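Local coordinates for putative cytoplasmic protein (PDB 4J32) that probably hydrolyses peptidoglycan as the papain-like cysteine amidase Tae4, a type VI secretion effector held here in complex with its immunity protein Tai4, at residues A[77-82]-A[89-94]; A[70-75]-A[97-102]. One frame throughout, in Å; residues are numbered along the deposited sequence. Where two conformers were deposited one is given.

From the N terminus, the chain leaves helix 57-67 and enters the loop 70-75, the first half of contact 2. It then runs through 77-79 into strand 80-82, turns back along strand 88-90 and passes through 91-92 into helix 93-103. Contact 1 closes this inner hairpin by pairing 77-82 with 89-94. Contact 2 closes the wider loop around it, where 97-102 returns to 70-75, and so contact 1 is nested inside contact 2. Their centres lie about 9 Å apart, and both use helix 93-103. They also touch directly: K80 NZ probably donates to R74 O, while the Y78 hydroxyl packs near D98 and H102.

Contact 1: A[77-82]-A[89-94]; sequences PYAKVS and YIYRVN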
loop_
_atom_site.group_PDB
_atom_site.type_symbol
_atom_site.label_atom_id
_atom_site.label_comp_id
_atom_site.label_asym_id
_atom_site.label_seq_id
_atom_site.Cartn_x
_atom_site.Cartn_y
_atom_site.Cartn_z
ATOM N N PRO A 77 12.914 -27.604 16.750
ATOM C CA PRO A 77 13.443 -26.818 15.626
ATOM C C PRO A 77 12.365 -26.071 14.823
ATOM O O PRO A 77 12.313 -26.207 13.599
ATOM C CB PRO A 77 14.127 -27.884 14.753
ATOM C CG PRO A 77 13.315 -29.126 14.991
ATOM C CD PRO A 77 12.902 -29.053 16.450
ATOM N N TYR A 78 11.530 -25.296 15.520
ATOM C CA TYR A 78 10.426 -24.529 14.926
ATOM C C TYR A 78 10.337 -23.166 15.608
ATOM O O TYR A 78 10.557 -23.058 16.817
ATOM C CB TYR A 78 9.092 -25.269 15.117
ATOM C CG TYR A 78 9.165 -26.676 14.562
ATOM C CD1 TYR A 78 9.170 -26.901 13.184
ATOM C CD2 TYR A 78 9.306 -27.767 15.419
ATOM C CE1 TYR A 78 9.282 -28.201 12.665
ATOM C CE2 TYR A 78 9.413 -29.067 14.916
ATOM C CZ TYR A 78 9.396 -29.266 13.544
ATOM O OH TYR A 78 9.523 -30.531 13.041
ATOM N N ALA A 79 10.006 -22.133 14.834
ATOM C CA ALA A 79 9.852 -20.800 15.395
ATOM C C ALA A 79 8.718 -20.797 16.432
ATOM O O ALA A 79 7.638 -21.333 16.187
ATOM C CB ALA A 79 9.592 -19.774 14.276
ATOM N N LYS A 80 8.968 -20.218 17.606
ATOM C CA LYS A 80 7.959 -20.214 18.663
ATOM C C LYS A 80 8.209 -19.031 19.588
ATOM O O LYS A 80 9.315 -18.493 19.624
ATOM C CB LYS A 80 8.024 -21.518 19.476
ATOM C CG LYS A 80 9.333 -21.688 20.260
ATOM C CD LYS A 80 9.520 -23.126 20.803
ATOM C CE LYS A 80 10.126 -24.070 19.774
ATOM N NZ LYS A 80 11.561 -23.734 19.495
ATOM N N VAL A 81 7.158 -18.623 20.290
ATOM C CA VAL A 81 7.280 -17.569 21.297
ATOM C C VAL A 81 6.631 -18.041 22.585
ATOM O O VAL A 81 5.701 -18.858 22.568
ATOM C CB VAL A 81 6.654 -16.221 20.848
ATOM C CG1 VAL A 81 7.334 -15.679 19.589
ATOM C CG2 VAL A 81 5.172 -16.369 20.577
ATOM N N SER A 82 7.078 -17.482 23.705
ATOM C CA SER A 82 6.548 -17.906 24.990
ATOM C C SER A 82 5.218 -17.212 25.337
ATOM O O SER A 82 4.950 -16.084 24.878
ATOM C CB SER A 82 7.584 -17.712 26.087
ATOM O OG SER A 82 8.033 -16.372 26.141
ATOM N N TYR A 89 4.851 -21.527 22.023
ATOM C CA TYR A 89 3.750 -21.499 21.066
ATOM C C TYR A 89 4.281 -21.287 19.672
ATOM O O TYR A 89 4.861 -20.235 19.370
ATOM C CB TYR A 89 2.762 -20.377 21.452
ATOM C CG TYR A 89 2.083 -20.657 22.772
ATOM C CD1 TYR A 89 0.825 -21.253 22.810
ATOM C CD2 TYR A 89 2.728 -20.380 23.994
ATOM C CE1 TYR A 89 0.209 -21.561 24.024
ATOM C CE2 TYR A 89 2.120 -20.685 25.218
ATOM C CZ TYR A 89 0.856 -21.270 25.213
ATOM O OH TYR A 89 0.252 -21.584 26.393
ATOM N N ILE A 90 4.104 -22.311 18.834
ATOM C CA ILE A 90 4.459 -22.267 17.418
ATOM C C ILE A 90 3.457 -21.389 16.670
ATOM O O ILE A 90 2.251 -21.481 16.906
ATOM C CB ILE A 90 4.524 -23.716 16.851
ATOM C CG1 ILE A 90 5.782 -24.432 17.389
ATOM C CG2 ILE A 90 4.433 -23.736 15.281
ATOM C CD1 ILE A 90 5.815 -25.970 17.052
ATOM N N TYR A 91 3.950 -20.536 15.777
ATOM C CA TYR A 91 3.084 -19.527 15.160
ATOM C C TYR A 91 2.919 -19.658 13.643
ATOM O O TYR A 91 2.190 -18.869 13.019
ATOM C CB TYR A 91 3.497 -18.108 15.585
ATOM C CG TYR A 91 4.943 -17.721 15.274
ATOM C CD1 TYR A 91 5.290 -17.228 14.025
ATOM C CD2 TYR A 91 5.951 -17.842 16.241
ATOM C CE1 TYR A 91 6.607 -16.840 13.727
ATOM C CE2 TYR A 91 7.266 -17.448 15.962
ATOM C CZ TYR A 91 7.581 -16.929 14.709
ATOM O OH TYR A 91 8.865 -16.560 14.385
ATOM N N ARG A 92 3.601 -20.638 13.056
ATOM C CA ARG A 92 3.440 -20.965 11.634
ATOM C C ARG A 92 2.710 -22.296 11.456
ATOM O O ARG A 92 3.040 -23.302 12.104
ATOM C CB ARG A 92 4.794 -21.018 10.918
ATOM C CG ARG A 92 5.484 -19.658 10.868
ATOM C CD ARG A 92 6.851 -19.731 10.142
ATOM N NE ARG A 92 7.293 -18.373 9.828
ATOM C CZ ARG A 92 8.411 -17.787 10.267
ATOM N NH1 ARG A 92 9.281 -18.462 11.026
ATOM N NH2 ARG A 92 8.678 -16.528 9.916
ATOM N N VAL A 93 1.736 -22.291 10.552
ATOM C CA VAL A 93 0.991 -23.494 10.192
ATOM C C VAL A 93 1.920 -24.598 9.704
ATOM O O VAL A 93 1.834 -25.733 10.182
ATOM C CB VAL A 93 -0.087 -23.196 9.125
ATOM C CG1 VAL A 93 -0.774 -24.529 8.681
ATOM C CG2 VAL A 93 -1.131 -22.226 9.736
ATOM N N ASN A 94 2.834 -24.267 8.796
ATOM C CA ASN A 94 3.735 -25.259 8.227
ATOM C C ASN A 94 4.581 -25.912 9.338
ATOM O O ASN A 94 4.875 -27.113 9.294
ATOM C CB ASN A 94 4.622 -24.632 7.141
ATOM C CG ASN A 94 3.959 -24.624 5.752
ATOM O OD1 ASN A 94 2.958 -25.324 5.515
ATOM N ND2 ASN A 94 4.548 -23.861 4.804
HETATM O O HOH W 1 6.331 -21.383 13.830
#
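A short antiparallel beta hairpin, strands 80-82 and 88-90, forms this contact, and its second strand leads through Y91 and R92 into helix 93-103. V81 and Y89 are a hydrogen-bonded pair, in which V81 N donates to Y89 O at 3.0 Å. Y89 N returns a more bent bond to V81 O at 2.9 Å. V81 O also lies at the edge of the Y89 ring, near its plane. Towards R92 the strands part and a water takes over, donating to A79 O at 2.7 Å and accepting from R92 N. It sits over one face of the Y91 ring.

Y91 carries much of the packing. Its CG stands between the backbone N and the carbonyl carbon (chi1 57°), which swings the ring back over the first strand. There CZ lies 3.5 Å from A79 CB, and the ring crosses V81 at about a right angle, CE2 meeting V81 CG1. Alanine suits this place because its single methyl is small enough to rest against both the phenol and the guanidinium, A79 CB lying 3.5 Å from R92 NH1. Y91 CE1 in turn covers one face of that guanidinium. On the face that carries K80 and I90, I90 CD1 packs against CB of Y78, just ahead of the strand, at 3.9 Å. K80 bends at chi3 and chi4 to bring NZ to Y78 O (2.9 Å) in the carbonyl plane; S76 O accepts from it too, and R74 O probably does.

R92, the N-cap residue of helix 93-103, is bonded to L44 and Q49 of the immunity protein chain, and V51 of that chain packs on V81 and Y91. Within the toxin, Y89 lies against helix 57-67, V81 against helix 42-49, and Y78 along helix 93-103.

Contact 2: A[70-75]-A[97-102]; sequences FPIARN and IDYLTH
Y99 reaches from its helix to I72 in the loop, and the two side chains make the direct apolar contact. I72 CG1 lies over one face of the Y99 ring, 4.2 Å from the centroid and 28° off the ring normal, a CH-pi contact in which CZ is approached to 3.7 Å. A branched aliphatic suits this spot because one branch, CG1, can lie over the face while CG2 sits beside CE1.

The phenol oxygen works through two waters. One, in the plane of the ring at its edge, donates to F70 O and accepts from Y99 OH at 2.6 Å; the other donates to Y99 OH at 2.8 Å and accepts from A73 N. Tyrosine thus joins an apolar face to a hydroxyl that is linked through water to the backbone of an irregular loop.

With CG anti to the backbone N (chi1 178°), the ring projects from the helix towards the loop. Beyond it, N66 OD1 accepts from I72 N, while L65 and I90 each touch both I72 and Y99. This apolar cluster joins the loop to helices 57-67 and 93-103 and to the hairpin; F70 and P71 help line a pocket holding 2-ethoxyethanol, probably from the crystallisation liquor.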
loop_
_atom_site.group_PDB
_atom_site.type_symbol
_atom_site.label_atom_id
_atom_site.label_comp_id
_atom_site.label_asym_id
_atom_site.label_seq_id
_atom_site.Cartn_x
_atom_site.Cartn_y
_atom_site.Cartn_z
ATOM N N PHE A 70 1.652 -32.408 27.013
ATOM C CA PHE A 70 2.574 -32.696 25.889
ATOM C C PHE A 70 3.189 -31.404 25.347
ATOM O O PHE A 70 3.049 -31.101 24.157
ATOM C CB PHE A 70 1.864 -33.521 24.796
ATOM C CG PHE A 70 1.404 -34.847 25.290
ATOM C CD1 PHE A 70 2.209 -35.968 25.139
ATOM C CD2 PHE A 70 0.202 -34.968 25.997
ATOM C CE1 PHE A 70 1.805 -37.204 25.646
ATOM C CE2 PHE A 70 -0.201 -36.202 26.518
ATOM C CZ PHE A 70 0.595 -37.309 26.353
ATOM N N PRO A 71 3.890 -30.654 26.222
ATOM C CA PRO A 71 4.340 -29.311 25.864
ATOM C C PRO A 71 5.380 -29.344 24.750
ATOM O O PRO A 71 6.165 -30.302 24.626
ATOM C CB PRO A 71 4.954 -28.778 27.162
ATOM C CG PRO A 71 5.402 -30.026 27.885
ATOM C CD PRO A 71 4.349 -31.043 27.568
ATOM N N ILE A 72 5.345 -28.301 23.935
ATOM C CA ILE A 72 6.353 -28.067 22.900
ATOM C C ILE A 72 7.683 -27.726 23.564
ATOM O O ILE A 72 7.775 -26.772 24.352
ATOM C CB ILE A 72 5.881 -26.932 21.952
ATOM C CG1 ILE A 72 4.626 -27.401 21.178
ATOM C CG2 ILE A 72 6.996 -26.503 20.975
ATOM C CD1 ILE A 72 3.866 -26.262 20.488
ATOM N N ALA A 73 8.711 -28.510 23.257
ATOM C CA ALA A 73 10.017 -28.336 23.896
ATOM C C ALA A 73 10.630 -27.010 23.457
ATOM O O ALA A 73 10.447 -26.595 22.307
ATOM C CB ALA A 73 10.944 -29.495 23.548
ATOM N N ARG A 74 11.348 -26.358 24.370
ATOM C CA ARG A 74 12.041 -25.104 24.064
ATOM C C ARG A 74 12.925 -25.246 22.817
ATOM O O ARG A 74 12.950 -24.367 21.943
ATOM C CB ARG A 74 12.898 -24.668 25.253
ATOM C CG ARG A 74 13.556 -23.313 25.053
ATOM C CD ARG A 74 14.779 -23.127 25.932
ATOM N NE ARG A 74 15.896 -24.001 25.560
ATOM C CZ ARG A 74 16.756 -23.759 24.572
ATOM N NH1 ARG A 74 16.637 -22.675 23.819
ATOM N NH2 ARG A 74 17.733 -24.614 24.330
ATOM N N ASN A 75 13.646 -26.359 22.732
ATOM C CA ASN A 75 14.594 -26.525 21.636
ATOM C C ASN A 75 14.080 -27.261 20.392
ATOM O O ASN A 75 14.869 -27.670 19.546
ATOM C CB ASN A 75 15.884 -27.155 22.154
ATOM C CG ASN A 75 15.711 -28.608 22.507
ATOM O OD1 ASN A 75 14.585 -29.124 22.543
ATOM N ND2 ASN A 75 16.821 -29.286 22.763
ATOM N N ILE A 97 2.410 -28.298 11.495
ATOM C CA ILE A 97 2.246 -29.548 10.740
ATOM C C ILE A 97 3.495 -30.428 10.866
ATOM O O ILE A 97 3.391 -31.633 11.185
ATOM C CB ILE A 97 1.890 -29.270 9.257
ATOM C CG1 ILE A 97 0.494 -28.646 9.193
ATOM C CG2 ILE A 97 1.896 -30.599 8.455
ATOM C CD1 ILE A 97 0.078 -28.133 7.792
ATOM N N ASP A 98 4.666 -29.838 10.646
ATOM C CA ASP A 98 5.918 -30.593 10.698
ATOM C C ASP A 98 6.197 -31.098 12.109
ATOM O O ASP A 98 6.683 -32.224 12.292
ATOM C CB ASP A 98 7.084 -29.751 10.197
ATOM C CG ASP A 98 7.083 -29.588 8.690
ATOM O OD1 ASP A 98 6.596 -30.491 7.962
ATOM O OD2 ASP A 98 7.589 -28.548 8.230
ATOM N N TYR A 99 5.872 -30.264 13.106
ATOM C CA TYR A 99 6.036 -30.635 14.521
ATOM C C TYR A 99 5.255 -31.904 14.845
ATOM O O TYR A 99 5.792 -32.859 15.442
ATOM C CB TYR A 99 5.594 -29.486 15.457
ATOM C CG TYR A 99 5.707 -29.853 16.934
ATOM C CD1 TYR A 99 6.893 -29.622 17.649
ATOM C CD2 TYR A 99 4.633 -30.462 17.612
ATOM C CE1 TYR A 99 6.997 -29.975 19.033
ATOM C CE2 TYR A 99 4.736 -30.828 18.973
ATOM C CZ TYR A 99 5.909 -30.569 19.669
ATOM O OH TYR A 99 5.986 -30.940 20.986
ATOM N N LEU A 100 3.988 -31.925 14.441
ATOM C CA LEU A 100 3.144 -33.102 14.689
ATOM C C LEU A 100 3.658 -34.356 13.959
ATOM O O LEU A 100 3.679 -35.426 14.542
ATOM C CB LEU A 100 1.679 -32.803 14.339
ATOM C CG LEU A 100 1.052 -31.694 15.207
ATOM C CD1 LEU A 100 -0.143 -31.122 14.488
ATOM C CD2 LEU A 100 0.687 -32.184 16.591
ATOM N N THR A 101 4.122 -34.190 12.723
ATOM C CA THR A 101 4.677 -35.296 11.929
ATOM C C THR A 101 5.835 -35.937 12.692
ATOM O O THR A 101 6.001 -37.160 12.665
ATOM C CB THR A 101 5.150 -34.797 10.539
ATOM O OG1 THR A 101 4.035 -34.219 9.836
ATOM C CG2 THR A 101 5.725 -35.933 9.719
ATOM N N HIS A 102 6.608 -35.117 13.408
ATOM C CA HIS A 102 7.817 -35.611 14.060
ATOM C C HIS A 102 7.634 -36.034 15.512
ATOM O O HIS A 102 8.538 -36.629 16.090
ATOM C CB HIS A 102 8.963 -34.612 13.905
ATOM C CG HIS A 102 9.528 -34.583 12.523
ATOM N ND1 HIS A 102 9.061 -33.734 11.545
ATOM C CD2 HIS A 102 10.488 -35.337 11.939
ATOM C CE1 HIS A 102 9.727 -33.946 10.423
ATOM N NE2 HIS A 102 10.594 -34.918 10.634
HETATM O O HOH W 2 3.952 -32.294 21.946
HETATM O O HOH W 3 8.614 -31.099 21.788
#